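Local coordinates for phage tail sheath protein (Desulfitobacterium hafniense, PDB 3HXL), which probably polymerises into the contractile sheath that surrounds the tail tube of a myovirus-type phage or a related prophage particle, at residues A[145-150]-A[161-167]; A[133-137]-A[156-161]; A[117-123]-A[169-175]. One frame throughout, in Å; residues are numbered along the deposited sequence.

From the N terminus, strand 117-123 opens interaction 3, which closes last, at 169-175, and so spans everything between. Strand 133-137 then opens interaction 2 and 145-150 opens interaction 1. Interaction 2 closes at 156-161 before interaction 1 closes at 161-167, so these two cross along the chain, and both use F161. Interaction 3 pairs neighbouring strands within a four-stranded antiparallel sheet. Interaction 2 bridges from that sheet to the three-stranded sheet facing it, and interaction 1 joins the turn after strand 140-147 to the loop leaving strand 159-162. Together they tie the two layers of the beta-sandwich domain: one lateral pairing, one face-to-face contact and one contact between loops.

Interaction 1: A[145-150]-A[161-167]; sequences QTVSDI and FSGTGAL
A water bridges the backbones of S148 and L167, donating to S148 O at 2.8 Å and accepting from L167 N at 3.0 Å. Beside it the carbonyl oxygen of G165 receives the backbone N-H of I150 in a weak bond, 3.5 Å from I150 N to G165 O but nearly straight at 166°. D149 CB and I150 CG1 both lie 3.6 Å from G165 O. The loop 163-166 curls round the I150 side chain, whose CD1 branch reaches the carbonyls of T164 and G165 while CG2 lies against that of G163. With CG1 of I150 turned away from its own carbonyl carbon (chi1 -63°), this branch meets L167 in a tight contact, I150 CG1 to L167 CD2 3.5 Å. The other methyl of L167, CD1, meets V147 CG2 at 3.6 Å, the two side chains crossing at about a right angle. Behind them lie L103 and F131, one from each sheet of the sandwich. Nearer the strands, Q145 NE2 comes obliquely to the F161 ring, 3.9 Å from CE2, with amide and ring planes nearly perpendicular; its hydrogen bonds go to A154 O and D143 OD2. D149 OD1 likewise turns to G152 N. The contact is thus mostly van der Waals, I150 lodged against loop carbonyls and L167, with a weak bond and a water as the polar links between the two backbones.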
# COMPACT_ATOMS: atom_id res chain seq x y z
N GLN A 145 35.09 3.69 13.11
CA GLN A 145 35.91 4.72 12.49
C GLN A 145 37.12 5.03 13.37
O GLN A 145 36.98 5.28 14.57
CB GLN A 145 35.09 5.99 12.27
CG GLN A 145 33.95 5.83 11.27
CD GLN A 145 33.15 7.11 11.10
OE1 GLN A 145 33.72 8.19 10.92
NE2 GLN A 145 31.83 6.99 11.16
N THR A 146 38.30 5.01 12.77
CA THR A 146 39.53 5.31 13.50
C THR A 146 39.90 6.75 13.15
O THR A 146 40.21 7.06 12.00
CB THR A 146 40.68 4.37 13.09
OG1 THR A 146 40.30 3.02 13.36
CG2 THR A 146 41.95 4.71 13.87
N VAL A 147 39.87 7.62 14.15
CA VAL A 147 40.17 9.02 13.92
C VAL A 147 41.10 9.59 14.98
O VAL A 147 41.39 8.94 15.98
CB VAL A 147 38.88 9.86 13.89
CG1 VAL A 147 38.00 9.40 12.74
CG2 VAL A 147 38.15 9.70 15.21
N SER A 148 41.55 10.82 14.74
CA SER A 148 42.44 11.51 15.67
C SER A 148 41.61 12.34 16.64
O SER A 148 41.93 12.45 17.82
CB SER A 148 43.40 12.42 14.90
OG SER A 148 44.23 11.68 14.03
N ASP A 149 40.53 12.93 16.12
CA ASP A 149 39.66 13.78 16.91
C ASP A 149 38.22 13.72 16.41
O ASP A 149 37.89 12.94 15.50
CB ASP A 149 40.15 15.22 16.86
CG ASP A 149 40.47 15.68 15.45
OD1 ASP A 149 39.63 15.46 14.55
OD2 ASP A 149 41.56 16.25 15.23
N ILE A 150 37.35 14.54 16.99
CA ILE A 150 35.95 14.59 16.61
C ILE A 150 35.76 15.02 15.16
O ILE A 150 34.89 14.52 14.45
CB ILE A 150 35.16 15.56 17.51
CG1 ILE A 150 35.20 15.07 18.96
CG2 ILE A 150 33.72 15.68 17.02
CD1 ILE A 150 34.59 16.04 19.94
N PHE A 161 27.44 12.80 14.42
CA PHE A 161 28.40 13.23 15.43
C PHE A 161 28.46 14.75 15.49
O PHE A 161 28.46 15.42 14.45
CB PHE A 161 29.79 12.68 15.11
CG PHE A 161 29.85 11.18 15.10
CD1 PHE A 161 29.84 10.47 16.29
CD2 PHE A 161 29.91 10.49 13.89
CE1 PHE A 161 29.89 9.07 16.28
CE2 PHE A 161 29.96 9.09 13.87
CZ PHE A 161 29.95 8.39 15.06
N SER A 162 28.49 15.30 16.69
CA SER A 162 28.55 16.75 16.87
C SER A 162 29.51 17.12 17.99
O SER A 162 29.82 16.30 18.86
CB SER A 162 27.16 17.31 17.17
OG SER A 162 26.62 16.74 18.36
N GLY A 163 29.98 18.37 17.97
CA GLY A 163 30.90 18.83 18.98
C GLY A 163 32.22 19.24 18.36
O GLY A 163 32.38 19.21 17.14
N THR A 164 33.18 19.61 19.20
CA THR A 164 34.48 20.03 18.71
C THR A 164 35.58 19.72 19.72
O THR A 164 35.32 19.63 20.92
CB THR A 164 34.49 21.54 18.40
OG1 THR A 164 35.82 21.98 18.12
CG2 THR A 164 33.93 22.33 19.57
N GLY A 165 36.80 19.56 19.23
CA GLY A 165 37.91 19.28 20.12
C GLY A 165 38.34 17.83 20.16
O GLY A 165 38.15 17.08 19.20
N ALA A 166 38.91 17.42 21.29
CA ALA A 166 39.41 16.07 21.46
C ALA A 166 38.38 15.07 21.96
O ALA A 166 37.42 15.42 22.64
CB ALA A 166 40.61 16.08 22.39
N LEU A 167 38.62 13.81 21.63
CA LEU A 167 37.75 12.72 22.04
C LEU A 167 38.16 12.19 23.40
O LEU A 167 39.30 12.38 23.84
CB LEU A 167 37.82 11.59 21.01
CG LEU A 167 37.18 11.85 19.64
CD1 LEU A 167 37.76 10.88 18.62
CD2 LEU A 167 35.66 11.70 19.74
O HOH W 1 41.27 13.78 20.22

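Interaction 2: A[133-137]-A[156-161]; sequences VSTLV and NDWVIF
N156 reaches T135 across a beta-sandwich: strand 133-137 belongs to the four-stranded sheet, strand 159-161 to the three-stranded one, and their axes pass 10.3 Å apart, so side chains rather than backbone bonds fill the gap. The amide nitrogen of N156 approaches the threonine hydroxyl in a weak, bent bond, N156 ND2 to T135 OG1 3.1 Å with an angle of 126° at the hydrogen; ND2 also donates to D143 OD2. The other end of the amide is held by its own chain. N156 OD1 accepts from W158 N at 2.6 Å, in the carbonyl plane, closing an Asx turn, and from V159 N at 2.7 Å, tilted from that plane. With CG between the backbone N and carbonyl carbon (chi1 54°), the amide folds back along its own chain, within range of these two N-H groups, and with both ends engaged it is fixed in rotation. W158 comes next and lays its indole under V137: CG2 of the valine sits over one face, 3.8 Å from the centroid of the six-membered ring and only 14° off its normal, a CH-pi contact. The ring of W44 also meets this indole, and L142 packs on it. V159 follows, its CG2 methyl meeting T135 OG1 tip to tip at 4.1 Å, with V105 and I117 as further neighbours. F161 ends the row: its ring lies near V133, which holds CG1 anti to the backbone N and brings that methyl to 4.1 Å from F161 CE1.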
# COMPACT_ATOMS: atom_id res chain seq x y z
N VAL A 133 36.23 4.69 17.19
CA VAL A 133 34.86 5.05 17.55
C VAL A 133 33.90 4.08 16.87
O VAL A 133 33.74 4.08 15.65
CB VAL A 133 34.52 6.49 17.12
CG1 VAL A 133 33.13 6.87 17.61
CG2 VAL A 133 35.56 7.45 17.68
N SER A 134 33.26 3.25 17.68
CA SER A 134 32.33 2.27 17.14
C SER A 134 30.89 2.56 17.53
O SER A 134 30.61 3.05 18.63
CB SER A 134 32.74 0.87 17.60
OG SER A 134 34.03 0.54 17.10
N THR A 135 29.98 2.25 16.61
CA THR A 135 28.56 2.45 16.84
C THR A 135 27.94 1.07 16.97
O THR A 135 28.00 0.26 16.04
CB THR A 135 27.90 3.21 15.67
OG1 THR A 135 28.58 4.46 15.47
CG2 THR A 135 26.43 3.48 15.96
N LEU A 136 27.35 0.79 18.12
CA LEU A 136 26.71 -0.49 18.37
C LEU A 136 25.20 -0.38 18.40
O LEU A 136 24.64 0.60 18.90
CB LEU A 136 27.19 -1.08 19.70
CG LEU A 136 28.54 -1.80 19.74
CD1 LEU A 136 29.65 -0.88 19.29
CD2 LEU A 136 28.79 -2.29 21.16
N VAL A 137 24.55 -1.40 17.85
CA VAL A 137 23.10 -1.48 17.81
C VAL A 137 22.75 -2.86 18.35
O VAL A 137 23.08 -3.87 17.74
CB VAL A 137 22.56 -1.34 16.38
CG1 VAL A 137 21.05 -1.48 16.37
CG2 VAL A 137 22.97 0.01 15.81
N ASN A 156 27.14 8.23 10.09
CA ASN A 156 26.89 6.90 9.52
C ASN A 156 25.39 6.71 9.35
O ASN A 156 24.63 7.67 9.49
CB ASN A 156 27.49 5.80 10.41
CG ASN A 156 27.02 5.87 11.85
OD1 ASN A 156 25.83 5.89 12.13
ND2 ASN A 156 27.98 5.90 12.77
N ASP A 157 24.95 5.50 9.04
CA ASP A 157 23.52 5.27 8.83
C ASP A 157 22.72 5.27 10.13
O ASP A 157 21.49 5.18 10.10
CB ASP A 157 23.29 3.95 8.09
CG ASP A 157 24.03 3.88 6.77
OD1 ASP A 157 24.12 4.90 6.06
OD2 ASP A 157 24.51 2.78 6.43
N TRP A 158 23.39 5.38 11.27
CA TRP A 158 22.69 5.36 12.55
C TRP A 158 22.74 6.63 13.38
O TRP A 158 21.76 6.97 14.05
CB TRP A 158 23.20 4.21 13.40
CG TRP A 158 22.88 2.88 12.83
CD1 TRP A 158 23.66 2.13 11.99
CD2 TRP A 158 21.68 2.14 13.04
NE1 TRP A 158 23.01 0.96 11.68
CE2 TRP A 158 21.80 0.93 12.31
CE3 TRP A 158 20.52 2.37 13.79
CZ2 TRP A 158 20.79 -0.04 12.30
CZ3 TRP A 158 19.52 1.41 13.78
CH2 TRP A 158 19.66 0.21 13.04
N VAL A 159 23.87 7.32 13.36
CA VAL A 159 24.00 8.54 14.16
C VAL A 159 24.76 9.67 13.48
O VAL A 159 25.43 9.49 12.46
CB VAL A 159 24.72 8.26 15.50
CG1 VAL A 159 23.96 7.21 16.29
CG2 VAL A 159 26.15 7.81 15.24
N ILE A 160 24.62 10.86 14.07
CA ILE A 160 25.28 12.07 13.61
C ILE A 160 26.19 12.50 14.75
O ILE A 160 25.77 12.56 15.90
CB ILE A 160 24.26 13.20 13.33
CG1 ILE A 160 23.27 12.79 12.23
CG2 ILE A 160 24.99 14.48 12.94
CD1 ILE A 160 23.92 12.55 10.88
N PHE A 161 27.44 12.80 14.42
CA PHE A 161 28.40 13.23 15.43
C PHE A 161 28.46 14.75 15.49
O PHE A 161 28.46 15.42 14.45
CB PHE A 161 29.79 12.68 15.11
CG PHE A 161 29.85 11.18 15.10
CD1 PHE A 161 29.84 10.47 16.29
CD2 PHE A 161 29.91 10.49 13.89
CE1 PHE A 161 29.89 9.07 16.28
CE2 PHE A 161 29.96 9.09 13.87
CZ PHE A 161 29.95 8.39 15.06

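Interaction 3: A[117-123]-A[169-175]; sequences ITLVIQE and ETAGAPL
The E169 carboxylate and the Q122 amide lie in nearly parallel planes, 22° apart, although the two side chains cross at about a right angle. E169 OE2 accepts the backbone N-H of E123 at 2.7 Å from E123 N, met on the anti side and 33° out of the carboxylate plane; CB of E123 packs beside the same oxygen. The bend in the Q122 chain (chi2 -77°) turns its amide back over the strand, where NE2 gives weak bonds to T170 O and to I121 O. Beyond these groups the backbones pair as antiparallel strands, I121 with T170 and L119 with A173 in hydrogen-bonded pairs. An extra residue in 170-173 shifts the register, a beta bulge, and the chain turns a corner at A171. T170 N reaches I121 O at 2.8 Å on a lone pair, whereas L119 N, 3.0 Å from A173 O, sits above the carbonyl plane. T170 lays its CG2 on I121 CB at 3.7 Å, and the same sheet face carries L119 and A173, which meet V100 of the opposing sheet of the sandwich. On the other face, T118 and P174 stand side by side, OG1 of T118 3.5 Å from CG of P174. L175 N donates to I117 O at 2.9 Å, and L175 CD1 packs obliquely on I117 CG2, 3.8 Å away.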
# COMPACT_ATOMS: atom_id res chain seq x y z
N ILE A 117 21.06 2.08 20.55
CA ILE A 117 22.38 2.44 20.03
C ILE A 117 23.31 2.73 21.19
O ILE A 117 22.92 3.35 22.18
CB ILE A 117 22.30 3.68 19.13
CG1 ILE A 117 21.21 3.49 18.07
CG2 ILE A 117 23.65 3.92 18.45
CD1 ILE A 117 21.00 4.69 17.17
N THR A 118 24.56 2.28 21.08
CA THR A 118 25.55 2.52 22.12
C THR A 118 26.87 2.94 21.50
O THR A 118 27.34 2.34 20.53
CB THR A 118 25.78 1.26 22.98
OG1 THR A 118 24.56 0.91 23.65
CG2 THR A 118 26.86 1.52 24.03
N LEU A 119 27.46 3.99 22.07
CA LEU A 119 28.73 4.51 21.59
C LEU A 119 29.90 3.88 22.35
O LEU A 119 29.83 3.71 23.57
CB LEU A 119 28.78 6.03 21.78
CG LEU A 119 30.15 6.68 21.57
CD1 LEU A 119 30.52 6.63 20.10
CD2 LEU A 119 30.11 8.12 22.07
N VAL A 120 30.95 3.54 21.62
CA VAL A 120 32.15 2.96 22.20
C VAL A 120 33.36 3.69 21.63
O VAL A 120 33.54 3.76 20.41
CB VAL A 120 32.26 1.45 21.87
CG1 VAL A 120 33.58 0.88 22.40
CG2 VAL A 120 31.09 0.69 22.49
N ILE A 121 34.18 4.25 22.52
CA ILE A 121 35.39 4.98 22.14
C ILE A 121 36.58 4.41 22.90
O ILE A 121 36.67 4.54 24.12
CB ILE A 121 35.25 6.49 22.46
CG1 ILE A 121 34.04 7.08 21.72
CG2 ILE A 121 36.51 7.24 22.03
CD1 ILE A 121 33.76 8.53 22.06
N GLN A 122 37.48 3.77 22.17
CA GLN A 122 38.65 3.16 22.77
C GLN A 122 39.91 3.57 22.02
O GLN A 122 39.90 3.67 20.79
CB GLN A 122 38.51 1.63 22.77
CG GLN A 122 37.35 1.12 23.62
CD GLN A 122 37.66 1.14 25.11
OE1 GLN A 122 38.46 0.35 25.60
NE2 GLN A 122 37.03 2.07 25.84
N GLU A 123 40.98 3.81 22.76
CA GLU A 123 42.25 4.19 22.15
C GLU A 123 42.65 3.08 21.20
O GLU A 123 42.52 1.90 21.52
CB GLU A 123 43.30 4.37 23.24
CG GLU A 123 44.71 4.63 22.73
CD GLU A 123 45.71 4.72 23.86
OE1 GLU A 123 45.59 5.65 24.69
OE2 GLU A 123 46.62 3.86 23.93
N GLU A 169 37.61 8.56 25.91
CA GLU A 169 37.23 7.15 25.87
C GLU A 169 35.94 6.84 26.63
O GLU A 169 35.49 7.62 27.46
CB GLU A 169 38.34 6.28 26.44
CG GLU A 169 39.53 6.07 25.52
CD GLU A 169 40.51 5.05 26.07
OE1 GLU A 169 41.08 5.30 27.15
OE2 GLU A 169 40.70 3.99 25.43
N THR A 170 35.37 5.68 26.32
CA THR A 170 34.16 5.21 26.99
C THR A 170 33.97 3.74 26.65
O THR A 170 34.04 3.35 25.49
CB THR A 170 32.89 6.01 26.57
OG1 THR A 170 31.74 5.42 27.18
CG2 THR A 170 32.71 6.00 25.06
N ALA A 171 33.75 2.93 27.68
CA ALA A 171 33.55 1.50 27.48
C ALA A 171 32.17 1.27 26.89
O ALA A 171 31.94 0.29 26.18
CB ALA A 171 33.68 0.77 28.82
N GLY A 172 31.25 2.19 27.16
CA GLY A 172 29.91 2.06 26.64
C GLY A 172 29.03 3.21 27.07
O GLY A 172 28.78 3.40 28.26
N ALA A 173 28.57 3.99 26.10
CA ALA A 173 27.72 5.14 26.36
C ALA A 173 26.47 5.03 25.49
O ALA A 173 26.43 5.56 24.38
CB ALA A 173 28.46 6.43 26.05
N PRO A 174 25.44 4.34 25.99
CA PRO A 174 24.18 4.16 25.26
C PRO A 174 23.45 5.49 25.06
O PRO A 174 23.45 6.34 25.95
CB PRO A 174 23.39 3.21 26.16
CG PRO A 174 24.47 2.42 26.85
CD PRO A 174 25.45 3.51 27.20
N LEU A 175 22.85 5.67 23.89
CA LEU A 175 22.11 6.89 23.64
C LEU A 175 20.78 6.76 24.38
O LEU A 175 20.27 5.65 24.53
CB LEU A 175 21.85 7.08 22.14
CG LEU A 175 23.01 7.57 21.26
CD1 LEU A 175 24.09 6.51 21.14
CD2 LEU A 175 22.47 7.94 19.88